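Local atomic coordinates of endo-beta-1,2-glucanase (Talaromyces funiculosus, PDB entry 6IMV), a protein that hydrolyses beta-1,2-glucans at internal linkages, as a fungal endo-beta-1,2-glucanase of a glycoside hydrolase family newly recognised with this enzyme. Residues W40-I49 with M410-E418; M312-I320 with Y461-Y472. One frame throughout, in Å; residues are numbered along the deposited sequence.

How the interactions relate
Interactions 1 and 2 lie on opposite sides of the chain's centre, their own centres about 35 Å apart and their nearest atoms about 20 Å. Along the chain their segments alternate, 40-49, 312-320, 410-418 and 461-472, so each contact closes a long excursion that the other begins or ends within. Interaction 1 fits the end of helix 30-41 to a hairpin of the antiparallel sheet, with the Phe-44 side chain about 10 Å from a bound glucose. Glu-418, at the end of 410-418, hydrogen-bonds Asn-348 and Thr-432, both of the glucose pocket. Interaction 2 packs helix 461-475 on the start of helix 318-337, consistent with an (alpha/alpha)6-barrel; its Tyr-472 side chain is about 12 Å from a bound glucose.

Interaction 1: W40-I49 with M410-E418; sequences WEGKFHQNNI and MQNIYGSTE
Trp-40, Glu-41 and Lys-43, where helix 30-41 runs out, make a hollow for the tip of a beta hairpin, the type I turn from Asn-412 to Gly-415. The backbone of Ile-413 is the first bump: its O meets the edge of the Trp-40 ring, in plane, 3.4 Å from CE3, and reaches to 3.1 Å from Lys-43 CB. The Tyr-414 ring is the larger one. With CG turned away from the carbonyl carbon (chi1 -42°), it sets its CD1 edge 3.5 Å from Lys-43 O, while Ile-49 brings CD1 to 3.9 Å from Tyr-414 CE1, crossing at about a right angle. Ile-413 CG1 lies over one face of that ring, and Gly-71 takes up the hydroxyl at its far end. Gln-46 lies at the rim: its NE2 donates almost straight, 165°, to Lys-43 O and also lies at the tyrosine edge. Next comes a flat spot, Gly-415, whose CA sits 3.4 Å from Glu-41 OE2; a CB there would collide with that oxygen. The bent Glu-41 chain thus slips past the glycine, and OE2 accepts a hydrogen bond from Ser-416 N on its syn lone pair, at 2.8 Å. Lys-436 makes a salt bridge with Glu-41 OE1 and also donates to Tyr-414 O. Replacing Glu-41 by an alanine would probably leave Ser-416 N without its acceptor and Lys-436 without its salt-bridge mate. A buried carboxylate, balanced by one ammonium group, thus probably pins the helix end, the hairpin and helix 433-443 together.

Interaction 2: M312-I320 with Y461-Y472; sequences MPYYDIDII and YNTFVERIEAEY
A chi1 of 174° swings the Phe-464 ring away from its own amide nitrogen, and Tyr-314 has CG opposite its carbonyl carbon (chi1 -79°), which brings the two rings into a T-shaped (edge-to-face) pair. Here helix 461-475 packs across the turn and first residues of helix 318-337, consistent with neighbouring helices of an (alpha/alpha)6-barrel. Phe-464 CZ points at the centre of the Tyr-314 face, with the planes 79° apart and centroids separated by 5.3 Å. Met-312 closes on the same phenylalanine: its CE packs 3.6 Å from Phe-464 CE1, and its SD makes an oblique Met-aromatic contact. Trp-256 of helix 252-261 also meets the ring. Beyond the pair, Ile-468 CG2 receives two branches: Ile-317 CD1 and Ile-320 CD1, each at 3.7 Å. Ile-320 CD1 also presses to 3.5 Å from Tyr-472 CD2. Glu-252 and Trp-256 hold the Tyr-314 hydroxyl, and Gln-296 and Lys-308 that of Tyr-472. At the exposed end, Tyr-461 OH donates to Asp-316 OD2 over 2.6 Å, on the anti side and slightly out of the carboxylate plane. At the start of helix 318-337 a water accepts from Ile-319 N and donates to Glu-469 OE2, 2.8 Å from each.

Interaction 1: W40-I49 with M410-E418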
loop_
_atom_site.group_PDB
_atom_site.type_symbol
_atom_site.label_atom_id
_atom_site.label_comp_id
_atom_site.label_asym_id
_atom_site.label_seq_id
_atom_site.Cartn_x
_atom_site.Cartn_y
_atom_site.Cartn_z
ATOM N N TRP A 40 -11.842 -1.937 14.756
ATOM C CA TRP A 40 -12.209 -3.165 14.052
ATOM C C TRP A 40 -11.133 -3.579 13.037
ATOM O O TRP A 40 -10.878 -4.785 12.878
ATOM C CB TRP A 40 -13.609 -3.039 13.455
ATOM C CG TRP A 40 -14.624 -3.219 14.536
ATOM C CD1 TRP A 40 -15.320 -2.236 15.171
ATOM C CD2 TRP A 40 -14.970 -4.453 15.192
ATOM N NE1 TRP A 40 -16.100 -2.777 16.157
ATOM C CE2 TRP A 40 -15.902 -4.133 16.197
ATOM C CE3 TRP A 40 -14.586 -5.794 15.025
ATOM C CZ2 TRP A 40 -16.471 -5.106 17.018
ATOM C CZ3 TRP A 40 -15.143 -6.755 15.840
ATOM C CH2 TRP A 40 -16.079 -6.412 16.818
ATOM N N GLU A 41 -10.480 -2.601 12.396
ATOM C CA GLU A 41 -9.358 -2.902 11.507
ATOM C C GLU A 41 -8.271 -3.678 12.273
ATOM O O GLU A 41 -7.669 -4.607 11.739
ATOM C CB GLU A 41 -8.789 -1.618 10.894
ATOM C CG GLU A 41 -9.602 -1.053 9.733
ATOM C CD GLU A 41 -10.159 -2.082 8.772
ATOM O OE1 GLU A 41 -9.363 -2.838 8.169
ATOM O OE2 GLU A 41 -11.389 -2.138 8.645
ATOM N N GLY A 42 -8.018 -3.272 13.521
ATOM C CA GLY A 42 -7.045 -3.900 14.395
ATOM C C GLY A 42 -7.288 -5.383 14.640
ATOM O O GLY A 42 -6.350 -6.120 14.914
ATOM N N LYS A 43 -8.543 -5.835 14.540
ATOM C CA LYS A 43 -8.881 -7.252 14.724
ATOM C C LYS A 43 -8.302 -8.106 13.594
ATOM O O LYS A 43 -8.169 -9.325 13.754
ATOM C CB LYS A 43 -10.395 -7.455 14.841
ATOM C CG LYS A 43 -11.036 -6.777 16.043
ATOM C CD LYS A 43 -10.279 -7.007 17.329
ATOM C CE LYS A 43 -11.037 -6.550 18.560
ATOM N NZ LYS A 43 -10.114 -6.395 19.709
ATOM N N PHE A 44 -7.963 -7.474 12.467
ATOM C CA PHE A 44 -7.262 -8.152 11.372
ATOM C C PHE A 44 -5.890 -8.637 11.855
ATOM O O PHE A 44 -5.381 -9.667 11.378
ATOM C CB PHE A 44 -7.134 -7.223 10.165
ATOM C CG PHE A 44 -6.402 -7.789 8.973
ATOM C CD1 PHE A 44 -6.807 -8.979 8.383
ATOM C CD2 PHE A 44 -5.347 -7.100 8.397
ATOM C CE1 PHE A 44 -6.158 -9.478 7.263
ATOM C CE2 PHE A 44 -4.697 -7.600 7.278
ATOM C CZ PHE A 44 -5.104 -8.786 6.713
ATOM N N HIS A 45 -5.302 -7.895 12.805
ATOM C CA HIS A 45 -3.954 -8.164 13.300
ATOM C C HIS A 45 -3.997 -9.303 14.324
ATOM O O HIS A 45 -3.999 -9.051 15.531
ATOM C CB HIS A 45 -3.325 -6.898 13.896
ATOM C CG HIS A 45 -1.872 -7.059 14.183
ATOM N ND1 HIS A 45 -1.410 -7.539 15.390
ATOM C CD2 HIS A 45 -0.782 -6.838 13.420
ATOM C CE1 HIS A 45 -0.094 -7.586 15.365
ATOM N NE2 HIS A 45 0.317 -7.154 14.168
ATOM N N GLN A 46 -4.031 -10.536 13.819
ATOM C CA GLN A 46 -4.042 -11.752 14.629
ATOM C C GLN A 46 -3.300 -12.857 13.868
ATOM O O GLN A 46 -3.293 -12.883 12.632
ATOM C CB GLN A 46 -5.468 -12.251 14.892
ATOM C CG GLN A 46 -6.344 -11.285 15.667
ATOM C CD GLN A 46 -7.665 -11.916 16.049
ATOM O OE1 GLN A 46 -7.690 -12.896 16.789
ATOM N NE2 GLN A 46 -8.768 -11.347 15.571
ATOM N N ASN A 47 -2.698 -13.776 14.627
ATOM C CA ASN A 47 -2.080 -14.975 14.099
ATOM C C ASN A 47 -3.106 -15.749 13.263
ATOM O O ASN A 47 -4.277 -15.832 13.635
ATOM C CB ASN A 47 -1.525 -15.864 15.215
ATOM C CG ASN A 47 -0.790 -17.061 14.664
ATOM O OD1 ASN A 47 0.131 -16.903 13.874
ATOM N ND2 ASN A 47 -1.212 -18.260 15.035
ATOM N N ASN A 48 -2.649 -16.281 12.123
ATOM C CA ASN A 48 -3.430 -17.110 11.194
ATOM C C ASN A 48 -4.477 -16.282 10.437
ATOM O O ASN A 48 -5.192 -16.831 9.604
ATOM C CB ASN A 48 -4.101 -18.306 11.880
ATOM C CG ASN A 48 -3.177 -19.495 12.027
ATOM O OD1 ASN A 48 -2.345 -19.533 12.928
ATOM N ND2 ASN A 48 -3.321 -20.481 11.162
ATOM N N ILE A 49 -4.575 -14.979 10.715
ATOM C CA ILE A 49 -5.486 -14.100 9.984
ATOM C C ILE A 49 -4.674 -13.229 9.017
ATOM O O ILE A 49 -4.943 -13.248 7.816
ATOM C CB ILE A 49 -6.335 -13.246 10.944
ATOM C CG1 ILE A 49 -7.121 -14.103 11.946
ATOM C CG2 ILE A 49 -7.243 -12.316 10.153
ATOM C CD1 ILE A 49 -8.147 -15.014 11.325
ATOM N N MET A 410 -20.127 -6.063 4.066
ATOM C CA MET A 410 -18.935 -5.264 3.798
ATOM C C MET A 410 -18.236 -4.829 5.097
ATOM O O MET A 410 -17.174 -4.201 5.041
ATOM C CB MET A 410 -19.268 -4.068 2.905
ATOM C CG MET A 410 -19.435 -4.476 1.444
ATOM S SD MET A 410 -17.955 -5.356 0.820
ATOM C CE MET A 410 -16.779 -4.007 0.716
ATOM N N GLN A 411 -18.793 -5.213 6.250
ATOM C CA GLN A 411 -18.048 -5.242 7.509
ATOM C C GLN A 411 -18.055 -6.666 8.069
ATOM O O GLN A 411 -18.993 -7.458 7.841
ATOM C CB GLN A 411 -18.619 -4.286 8.560
ATOM C CG GLN A 411 -18.496 -2.817 8.200
ATOM C CD GLN A 411 -19.040 -1.933 9.297
ATOM O OE1 GLN A 411 -20.256 -1.846 9.520
ATOM N NE2 GLN A 411 -18.132 -1.272 10.006
ATOM N N ASN A 412 -16.992 -6.969 8.824
ATOM C CA ASN A 412 -16.800 -8.252 9.472
ATOM C C ASN A 412 -16.073 -8.015 10.802
ATOM O O ASN A 412 -15.668 -6.891 11.081
ATOM C CB ASN A 412 -16.042 -9.215 8.553
ATOM C CG ASN A 412 -14.702 -8.669 8.118
ATOM O OD1 ASN A 412 -13.746 -8.677 8.890
ATOM N ND2 ASN A 412 -14.619 -8.204 6.884
ATOM N N ILE A 413 -15.873 -9.087 11.578
ATOM C CA ILE A 413 -15.242 -9.006 12.913
ATOM C C ILE A 413 -13.744 -8.709 12.809
ATOM O O ILE A 413 -13.078 -8.607 13.843
ATOM C CB ILE A 413 -15.484 -10.284 13.742
ATOM C CG1 ILE A 413 -14.959 -11.550 13.060
ATOM C CG2 ILE A 413 -16.949 -10.415 14.118
ATOM C CD1 ILE A 413 -14.858 -12.737 13.992
ATOM N N TYR A 414 -13.219 -8.566 11.583
ATOM C CA TYR A 414 -11.839 -8.120 11.356
ATOM C C TYR A 414 -11.813 -6.774 10.615
ATOM O O TYR A 414 -10.776 -6.405 10.044
ATOM C CB TYR A 414 -11.068 -9.189 10.573
ATOM C CG TYR A 414 -11.328 -10.610 11.009
ATOM C CD1 TYR A 414 -10.611 -11.188 12.046
ATOM C CD2 TYR A 414 -12.310 -11.376 10.392
ATOM C CE1 TYR A 414 -10.860 -12.491 12.457
ATOM C CE2 TYR A 414 -12.558 -12.680 10.776
ATOM C CZ TYR A 414 -11.832 -13.237 11.813
ATOM O OH TYR A 414 -12.097 -14.518 12.185
ATOM N N GLY A 415 -12.937 -6.045 10.635
ATOM C CA GLY A 415 -13.054 -4.719 10.001
ATOM C C GLY A 415 -13.730 -4.795 8.642
ATOM O O GLY A 415 -14.672 -5.559 8.466
ATOM N N SER A 416 -13.243 -3.996 7.687
ATOM C CA SER A 416 -13.845 -3.919 6.348
ATOM C C SER A 416 -13.575 -5.209 5.560
ATOM O O SER A 416 -12.556 -5.904 5.762
ATOM C CB SER A 416 -13.369 -2.705 5.592
ATOM O OG SER A 416 -11.967 -2.754 5.337
ATOM N N THR A 417 -14.517 -5.519 4.663
ATOM C CA THR A 417 -14.417 -6.627 3.728
ATOM C C THR A 417 -13.698 -6.146 2.456
ATOM O O THR A 417 -13.756 -4.950 2.116
ATOM C CB THR A 417 -15.820 -7.182 3.454
ATOM O OG1 THR A 417 -16.457 -7.460 4.701
ATOM C CG2 THR A 417 -15.813 -8.432 2.608
ATOM N N GLU A 418 -13.054 -7.086 1.751
ATOM C CA GLU A 418 -12.186 -6.816 0.582
ATOM C C GLU A 418 -12.888 -5.908 -0.444
ATOM O O GLU A 418 -12.363 -4.847 -0.822
ATOM C CB GLU A 418 -11.756 -8.142 -0.055
ATOM C CG GLU A 418 -10.980 -7.998 -1.365
ATOM C CD GLU A 418 -9.469 -7.900 -1.267
ATOM O OE1 GLU A 418 -8.954 -7.760 -0.140
ATOM O OE2 GLU A 418 -8.802 -7.950 -2.329
#

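Interaction 2: M312-I320 with Y461-Y472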
loop_
_atom_site.group_PDB
_atom_site.type_symbol
_atom_site.label_atom_id
_atom_site.label_comp_id
_atom_site.label_asym_id
_atom_site.label_seq_id
_atom_site.Cartn_x
_atom_site.Cartn_y
_atom_site.Cartn_z
ATOM N N MET A 312 7.261 8.582 1.143
ATOM C CA MET A 312 8.244 9.659 0.982
ATOM C C MET A 312 7.507 10.986 0.911
ATOM O O MET A 312 6.345 11.021 0.515
ATOM C CB MET A 312 9.093 9.456 -0.276
ATOM C CG MET A 312 9.900 8.172 -0.232
ATOM S SD MET A 312 10.997 7.993 -1.635
ATOM C CE MET A 312 12.363 9.057 -1.156
ATOM N N PRO A 313 8.141 12.103 1.331
ATOM C CA PRO A 313 7.444 13.385 1.476
ATOM C C PRO A 313 7.195 14.139 0.157
ATOM O O PRO A 313 7.564 15.304 0.024
ATOM C CB PRO A 313 8.389 14.161 2.411
ATOM C CG PRO A 313 9.757 13.641 2.061
ATOM C CD PRO A 313 9.546 12.169 1.774
ATOM N N TYR A 314 6.507 13.479 -0.777
ATOM C CA TYR A 314 6.066 14.068 -2.024
ATOM C C TYR A 314 5.223 15.330 -1.777
ATOM O O TYR A 314 5.315 16.280 -2.540
ATOM C CB TYR A 314 5.256 13.043 -2.827
ATOM C CG TYR A 314 6.106 12.031 -3.550
ATOM C CD1 TYR A 314 6.561 12.288 -4.832
ATOM C CD2 TYR A 314 6.468 10.829 -2.956
ATOM C CE1 TYR A 314 7.349 11.377 -5.510
ATOM C CE2 TYR A 314 7.263 9.908 -3.623
ATOM C CZ TYR A 314 7.708 10.187 -4.905
ATOM O OH TYR A 314 8.499 9.305 -5.592
ATOM N N TYR A 315 4.399 15.332 -0.721
ATOM C CA TYR A 315 3.436 16.421 -0.506
ATOM C C TYR A 315 4.081 17.627 0.190
ATOM O O TYR A 315 3.382 18.616 0.418
ATOM C CB TYR A 315 2.201 15.911 0.239
ATOM C CG TYR A 315 1.341 14.958 -0.554
ATOM C CD1 TYR A 315 1.538 14.765 -1.917
ATOM C CD2 TYR A 315 0.320 14.242 0.059
ATOM C CE1 TYR A 315 0.762 13.872 -2.637
ATOM C CE2 TYR A 315 -0.477 13.364 -0.654
ATOM C CZ TYR A 315 -0.260 13.180 -2.010
ATOM O OH TYR A 315 -1.033 12.316 -2.733
ATOM N N ASP A 316 5.394 17.567 0.476
ATOM C CA ASP A 316 6.185 18.753 0.842
ATOM C C ASP A 316 6.354 19.674 -0.372
ATOM O O ASP A 316 6.678 20.831 -0.206
ATOM C CB ASP A 316 7.569 18.390 1.394
ATOM C CG ASP A 316 7.565 17.792 2.790
ATOM O OD1 ASP A 316 6.480 17.566 3.303
ATOM O OD2 ASP A 316 8.656 17.560 3.347
ATOM N N ILE A 317 6.181 19.150 -1.593
ATOM C CA ILE A 317 6.302 19.936 -2.823
ATOM C C ILE A 317 4.887 20.353 -3.251
ATOM O O ILE A 317 4.044 19.496 -3.521
ATOM C CB ILE A 317 7.034 19.145 -3.928
ATOM C CG1 ILE A 317 8.469 18.771 -3.527
ATOM C CG2 ILE A 317 7.024 19.914 -5.240
ATOM C CD1 ILE A 317 8.581 17.546 -2.640
ATOM N N ASP A 318 4.648 21.669 -3.326
ATOM C CA ASP A 318 3.301 22.206 -3.492
ATOM C C ASP A 318 2.726 21.810 -4.861
ATOM O O ASP A 318 1.564 21.464 -4.936
ATOM C CB ASP A 318 3.246 23.724 -3.298
ATOM C CG ASP A 318 1.824 24.261 -3.189
ATOM O OD1 ASP A 318 1.025 23.662 -2.444
ATOM O OD2 ASP A 318 1.516 25.253 -3.875
ATOM N N ILE A 319 3.526 21.859 -5.935
ATOM C CA ILE A 319 2.994 21.488 -7.275
ATOM C C ILE A 319 2.525 20.025 -7.246
ATOM O O ILE A 319 1.518 19.671 -7.876
ATOM C CB ILE A 319 3.983 21.743 -8.429
ATOM C CG1 ILE A 319 3.337 21.441 -9.786
ATOM C CG2 ILE A 319 5.282 20.971 -8.270
ATOM C CD1 ILE A 319 2.093 22.253 -10.073
ATOM N N ILE A 320 3.238 19.187 -6.492
ATOM C CA ILE A 320 2.898 17.768 -6.399
ATOM C C ILE A 320 1.625 17.613 -5.567
ATOM O O ILE A 320 0.706 16.898 -5.976
ATOM C CB ILE A 320 4.063 16.927 -5.847
ATOM C CG1 ILE A 320 5.299 17.054 -6.742
ATOM C CG2 ILE A 320 3.623 15.479 -5.678
ATOM C CD1 ILE A 320 6.495 16.203 -6.311
ATOM N N TYR A 461 17.391 14.804 1.722
ATOM C CA TYR A 461 16.087 15.476 1.602
ATOM C C TYR A 461 16.120 16.561 0.513
ATOM O O TYR A 461 15.211 16.641 -0.326
ATOM C CB TYR A 461 15.653 16.065 2.946
ATOM C CG TYR A 461 14.353 16.822 2.868
ATOM C CD1 TYR A 461 13.140 16.158 2.961
ATOM C CD2 TYR A 461 14.334 18.192 2.656
ATOM C CE1 TYR A 461 11.936 16.844 2.872
ATOM C CE2 TYR A 461 13.139 18.889 2.562
ATOM C CZ TYR A 461 11.938 18.211 2.666
ATOM O OH TYR A 461 10.758 18.880 2.563
ATOM N N ASN A 462 17.166 17.397 0.520
ATOM C CA ASN A 462 17.255 18.525 -0.418
ATOM C C ASN A 462 17.312 17.999 -1.855
ATOM O O ASN A 462 16.677 18.582 -2.738
ATOM C CB ASN A 462 18.436 19.459 -0.120
ATOM C CG ASN A 462 18.199 20.301 1.114
ATOM O OD1 ASN A 462 17.079 20.395 1.601
ATOM N ND2 ASN A 462 19.246 20.911 1.638
ATOM N N THR A 463 18.045 16.905 -2.071
ATOM C CA THR A 463 18.161 16.289 -3.395
ATOM C C THR A 463 16.792 15.798 -3.879
ATOM O O THR A 463 16.428 16.014 -5.046
ATOM C CB THR A 463 19.169 15.134 -3.397
ATOM O OG1 THR A 463 20.446 15.678 -3.064
ATOM C CG2 THR A 463 19.260 14.434 -4.734
ATOM N N PHE A 464 16.061 15.117 -2.987
ATOM C CA PHE A 464 14.710 14.635 -3.272
ATOM C C PHE A 464 13.840 15.792 -3.783
ATOM O O PHE A 464 13.258 15.726 -4.881
ATOM C CB PHE A 464 14.104 13.995 -2.021
ATOM C CG PHE A 464 12.661 13.583 -2.157
ATOM C CD1 PHE A 464 12.324 12.365 -2.727
ATOM C CD2 PHE A 464 11.639 14.410 -1.712
ATOM C CE1 PHE A 464 11.001 11.976 -2.847
ATOM C CE2 PHE A 464 10.310 14.021 -1.832
ATOM C CZ PHE A 464 9.994 12.807 -2.404
ATOM N N VAL A 465 13.778 16.864 -2.990
ATOM C CA VAL A 465 12.893 18.007 -3.279
ATOM C C VAL A 465 13.273 18.609 -4.636
ATOM O O VAL A 465 12.413 18.794 -5.504
ATOM C CB VAL A 465 12.908 19.061 -2.157
ATOM C CG1 VAL A 465 12.114 20.295 -2.547
ATOM C CG2 VAL A 465 12.393 18.490 -0.838
ATOM N N GLU A 466 14.566 18.897 -4.819
ATOM C CA GLU A 466 15.057 19.535 -6.056
ATOM C C GLU A 466 14.663 18.712 -7.284
ATOM O O GLU A 466 14.122 19.235 -8.250
ATOM C CB GLU A 466 16.582 19.677 -6.009
ATOM C CG GLU A 466 17.184 20.184 -7.307
ATOM C CD GLU A 466 18.690 20.332 -7.269
ATOM O OE1 GLU A 466 19.380 19.319 -7.058
ATOM O OE2 GLU A 466 19.157 21.459 -7.431
ATOM N N ARG A 467 14.985 17.419 -7.241
ATOM C CA ARG A 467 14.744 16.533 -8.361
ATOM C C ARG A 467 13.239 16.418 -8.633
ATOM O O ARG A 467 12.801 16.530 -9.767
ATOM C CB ARG A 467 15.353 15.155 -8.073
ATOM C CG ARG A 467 14.976 14.069 -9.071
ATOM C CD ARG A 467 15.304 14.409 -10.516
ATOM N NE ARG A 467 16.734 14.531 -10.747
ATOM C CZ ARG A 467 17.291 14.691 -11.937
ATOM N NH1 ARG A 467 18.609 14.662 -12.059
ATOM N NH2 ARG A 467 16.533 14.859 -13.006
ATOM N N ILE A 468 12.448 16.138 -7.595
ATOM C CA ILE A 468 11.060 15.724 -7.835
ATOM C C ILE A 468 10.218 16.974 -8.149
ATOM O O ILE A 468 9.326 16.916 -8.978
ATOM C CB ILE A 468 10.520 14.853 -6.679
ATOM C CG1 ILE A 468 9.375 13.943 -7.140
ATOM C CG2 ILE A 468 10.108 15.699 -5.483
ATOM C CD1 ILE A 468 9.684 13.091 -8.362
ATOM N N GLU A 469 10.576 18.129 -7.565
ATOM C CA GLU A 469 9.907 19.387 -7.909
ATOM C C GLU A 469 10.223 19.752 -9.363
ATOM O O GLU A 469 9.321 20.150 -10.098
ATOM C CB GLU A 469 10.292 20.520 -6.963
ATOM C CG GLU A 469 9.470 21.777 -7.183
ATOM C CD GLU A 469 9.538 22.776 -6.044
ATOM O OE1 GLU A 469 10.664 23.058 -5.579
ATOM O OE2 GLU A 469 8.462 23.268 -5.615
ATOM N N ALA A 470 11.478 19.548 -9.787
ATOM C CA ALA A 470 11.875 19.801 -11.165
ATOM C C ALA A 470 11.032 18.957 -12.124
ATOM O O ALA A 470 10.489 19.489 -13.100
ATOM C CB ALA A 470 13.357 19.551 -11.358
ATOM N N GLU A 471 10.927 17.645 -11.848
ATOM C CA GLU A 471 10.285 16.735 -12.778
ATOM C C GLU A 471 8.799 17.105 -12.894
ATOM O O GLU A 471 8.268 17.192 -14.006
ATOM C CB GLU A 471 10.493 15.273 -12.368
ATOM C CG GLU A 471 11.927 14.791 -12.488
ATOM C CD GLU A 471 12.532 14.822 -13.887
ATOM O OE1 GLU A 471 11.780 14.659 -14.882
ATOM O OE2 GLU A 471 13.753 15.029 -13.988
ATOM N N TYR A 472 8.141 17.330 -11.750
ATOM C CA TYR A 472 6.699 17.583 -11.726
ATOM C C TYR A 472 6.395 18.986 -12.279
ATOM O O TYR A 472 5.454 19.128 -13.053
ATOM C CB TYR A 472 6.115 17.339 -10.329
ATOM C CG TYR A 472 5.670 15.913 -10.110
ATOM C CD1 TYR A 472 4.396 15.507 -10.464
ATOM C CD2 TYR A 472 6.526 14.961 -9.579
ATOM C CE1 TYR A 472 3.986 14.195 -10.314
ATOM C CE2 TYR A 472 6.119 13.646 -9.401
ATOM C CZ TYR A 472 4.843 13.261 -9.769
ATOM O OH TYR A 472 4.430 11.969 -9.602
HETATM O O HOH W 1 5.733 23.651 -6.081
#